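Local coordinates for peptide ABC transporter, peptide-binding protein (Thermus thermophilus, PDB 2D5W), which binds oligopeptides, captured here with a pentapeptide, and probably delivers them to an ABC transporter for import across the membrane, at residues 214-219 against 225-230. Sequence-based numbering, arbitrary orientation.
Sequences KLKRWV and EMERNP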
loop_
_atom_site.group_PDB
_atom_site.type_symbol
_atom_site.label_atom_id
_atom_site.label_comp_id
_atom_site.label_asym_id
_atom_site.label_seq_id
_atom_site.Cartn_x
_atom_site.Cartn_y
_atom_site.Cartn_z
ATOM N N LYS A 214 6.591 17.473 -12.643
ATOM C CA LYS A 214 7.505 16.578 -13.339
ATOM C C LYS A 214 8.776 16.517 -12.506
ATOM O O LYS A 214 9.054 17.420 -11.713
ATOM C CB LYS A 214 7.803 17.091 -14.752
ATOM C CG LYS A 214 8.374 18.498 -14.824
ATOM C CD LYS A 214 8.598 18.912 -16.275
ATOM C CE LYS A 214 9.121 20.334 -16.383
ATOM N NZ LYS A 214 9.446 20.675 -17.796
ATOM N N LEU A 215 9.551 15.456 -12.671
ATOM C CA LEU A 215 10.766 15.321 -11.890
ATOM C C LEU A 215 11.842 16.318 -12.287
ATOM O O LEU A 215 12.032 16.606 -13.468
ATOM C CB LEU A 215 11.327 13.904 -12.029
ATOM C CG LEU A 215 12.582 13.606 -11.200
ATOM C CD1 LEU A 215 12.206 13.501 -9.733
ATOM C CD2 LEU A 215 13.228 12.308 -11.678
ATOM N N LYS A 216 12.524 16.863 -11.284
ATOM C CA LYS A 216 13.651 17.760 -11.517
ATOM C C LYS A 216 14.877 16.894 -11.217
ATOM O O LYS A 216 15.717 16.673 -12.086
ATOM C CB LYS A 216 13.606 18.970 -10.580
ATOM C CG LYS A 216 14.812 19.894 -10.702
ATOM C CD LYS A 216 14.939 20.468 -12.101
ATOM C CE LYS A 216 16.127 21.409 -12.197
ATOM N NZ LYS A 216 16.016 22.527 -11.218
ATOM N N ARG A 217 14.968 16.385 -9.990
ATOM C CA ARG A 217 16.080 15.516 -9.617
ATOM C C ARG A 217 15.780 14.679 -8.382
ATOM O O ARG A 217 15.015 15.088 -7.503
ATOM C CB ARG A 217 17.349 16.336 -9.361
ATOM C CG ARG A 217 17.267 17.253 -8.155
ATOM C CD ARG A 217 18.600 17.940 -7.889
ATOM N NE ARG A 217 18.973 18.872 -8.947
ATOM C CZ ARG A 217 18.365 20.033 -9.176
ATOM N NH1 ARG A 217 18.778 20.813 -10.165
ATOM N NH2 ARG A 217 17.350 20.418 -8.414
ATOM N N TRP A 218 16.387 13.498 -8.332
ATOM C CA TRP A 218 16.255 12.602 -7.193
ATOM C C TRP A 218 17.653 12.498 -6.582
ATOM O O TRP A 218 18.594 12.052 -7.238
ATOM C CB TRP A 218 15.781 11.218 -7.645
ATOM C CG TRP A 218 15.535 10.210 -6.537
ATOM C CD1 TRP A 218 15.723 10.382 -5.190
ATOM C CD2 TRP A 218 15.053 8.876 -6.707
ATOM N NE1 TRP A 218 15.380 9.231 -4.512
ATOM C CE2 TRP A 218 14.966 8.291 -5.420
ATOM C CE3 TRP A 218 14.683 8.114 -7.824
ATOM C CZ2 TRP A 218 14.526 6.979 -5.223
ATOM C CZ3 TRP A 218 14.247 6.811 -7.629
ATOM C CH2 TRP A 218 14.172 6.256 -6.336
ATOM N N VAL A 219 17.793 12.970 -5.348
ATOM C CA VAL A 219 19.056 12.895 -4.614
ATOM C C VAL A 219 18.768 11.709 -3.699
ATOM O O VAL A 219 18.231 11.872 -2.601
ATOM C CB VAL A 219 19.294 14.171 -3.782
ATOM C CG1 VAL A 219 20.667 14.113 -3.131
ATOM C CG2 VAL A 219 19.174 15.406 -4.670
ATOM N N GLU A 225 13.002 16.162 -5.861
ATOM C CA GLU A 225 12.578 17.507 -6.219
ATOM C C GLU A 225 11.791 17.481 -7.516
ATOM O O GLU A 225 12.229 16.894 -8.506
ATOM C CB GLU A 225 13.800 18.413 -6.376
ATOM C CG GLU A 225 14.791 18.324 -5.225
ATOM C CD GLU A 225 15.980 19.250 -5.408
ATOM O OE1 GLU A 225 16.968 19.103 -4.658
ATOM O OE2 GLU A 225 15.926 20.125 -6.296
ATOM N N MET A 226 10.639 18.139 -7.506
ATOM C CA MET A 226 9.755 18.192 -8.662
ATOM C C MET A 226 9.424 19.648 -8.980
ATOM O O MET A 226 9.482 20.516 -8.108
ATOM C CB MET A 226 8.470 17.414 -8.355
ATOM C CG MET A 226 8.729 15.973 -7.906
ATOM S SD MET A 226 7.264 15.045 -7.406
ATOM C CE MET A 226 7.098 15.577 -5.703
ATOM N N GLU A 227 9.089 19.913 -10.238
ATOM C CA GLU A 227 8.734 21.260 -10.657
ATOM C C GLU A 227 7.436 21.195 -11.453
ATOM O O GLU A 227 7.073 20.143 -11.982
ATOM C CB GLU A 227 9.854 21.875 -11.500
ATOM C CG GLU A 227 10.148 21.134 -12.785
ATOM C CD GLU A 227 11.173 21.848 -13.641
ATOM O OE1 GLU A 227 10.963 23.040 -13.949
ATOM O OE2 GLU A 227 12.184 21.219 -14.010
ATOM N N ARG A 228 6.741 22.322 -11.544
ATOM C CA ARG A 228 5.471 22.366 -12.256
ATOM C C ARG A 228 5.559 21.827 -13.681
ATOM O O ARG A 228 6.501 22.123 -14.414
ATOM C CB ARG A 228 4.943 23.802 -12.301
ATOM C CG ARG A 228 3.449 23.906 -12.567
ATOM C CD ARG A 228 2.685 23.838 -11.262
ATOM N NE ARG A 228 1.242 23.745 -11.451
ATOM C CZ ARG A 228 0.360 23.850 -10.464
ATOM N NH1 ARG A 228 -0.937 23.745 -10.714
ATOM N NH2 ARG A 228 0.777 24.075 -9.225
ATOM N N ASN A 229 4.569 21.026 -14.059
ATOM C CA ASN A 229 4.485 20.472 -15.408
ATOM C C ASN A 229 3.455 21.332 -16.139
ATOM O O ASN A 229 2.252 21.174 -15.940
ATOM C CB ASN A 229 4.024 19.011 -15.353
ATOM C CG ASN A 229 3.761 18.425 -16.732
ATOM O OD1 ASN A 229 4.128 19.009 -17.749
ATOM N ND2 ASN A 229 3.130 17.258 -16.764
ATOM N N PRO A 230 3.916 22.263 -16.991
ATOM C CA PRO A 230 3.004 23.142 -17.730
ATOM C C PRO A 230 2.054 22.437 -18.690
ATOM O O PRO A 230 1.055 23.016 -19.120
ATOM C CB PRO A 230 3.956 24.095 -18.446
ATOM C CG PRO A 230 5.134 23.228 -18.725
ATOM C CD PRO A 230 5.311 22.486 -17.415
HETATM O O HOH W 1 12.694 18.842 -15.013
#
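Arg217 and Glu225 face each other across two antiparallel strands and join in a salt bridge, NH2 of Arg217 lying 2.6 Å from OE2 of Glu225. The carboxylate oxygen sits at the guanidinium edge, near its plane, whereas the nitrogen comes to the carboxylate from above, the two planes being turned 64° apart, and the bond is bent, 132° at the hydrogen. With CG of Arg217 between the backbone N and the carbonyl carbon (chi1 66°), it packs 3.6 Å from CD of Glu225, and a fold at chi3 brings NH2 back to the carboxylate. Replacing Glu225 with an alanine removes the carboxylate, which is likely to leave the Arg217 guanidinium without this mate and freer to turn. Farther along the same face Lys214 runs extended past Glu227, the lysine CE 3.7 Å from the glutamate CD, while their charged ends do not meet. OE2 of Glu227 instead accepts from a water that also donates to Leu215 O, and CD of Lys216 approaches that carboxylate oxygen to 3.4 Å.

Beneath these side chains the backbone holds a classic beta bulge. Lys216 N and Arg217 N both donate to Glu225 O, at 2.8 Å and 3.2 Å, each tilted from the carbonyl plane, and Glu225 N returns a nearly straight bond to Arg217 O. The extra residue shifts the register by one between this pair and Lys214-Glu227, the latter joined by two reciprocal bonds. Next to it, Met226 CA makes a CA-H...O contact with Lys214 O.

The strands form a surface beta hairpin. On the other face Leu215 and Trp218 pack against helix 199-203, with Trp218 NE1 hydrogen-bonded to the Glu15 carboxylate. Strand 213-219 is one of two outermost strands of a five-stranded mixed sheet; strand 223-228 continues it into 246-251, where Met226 meets Val247 and Tyr249.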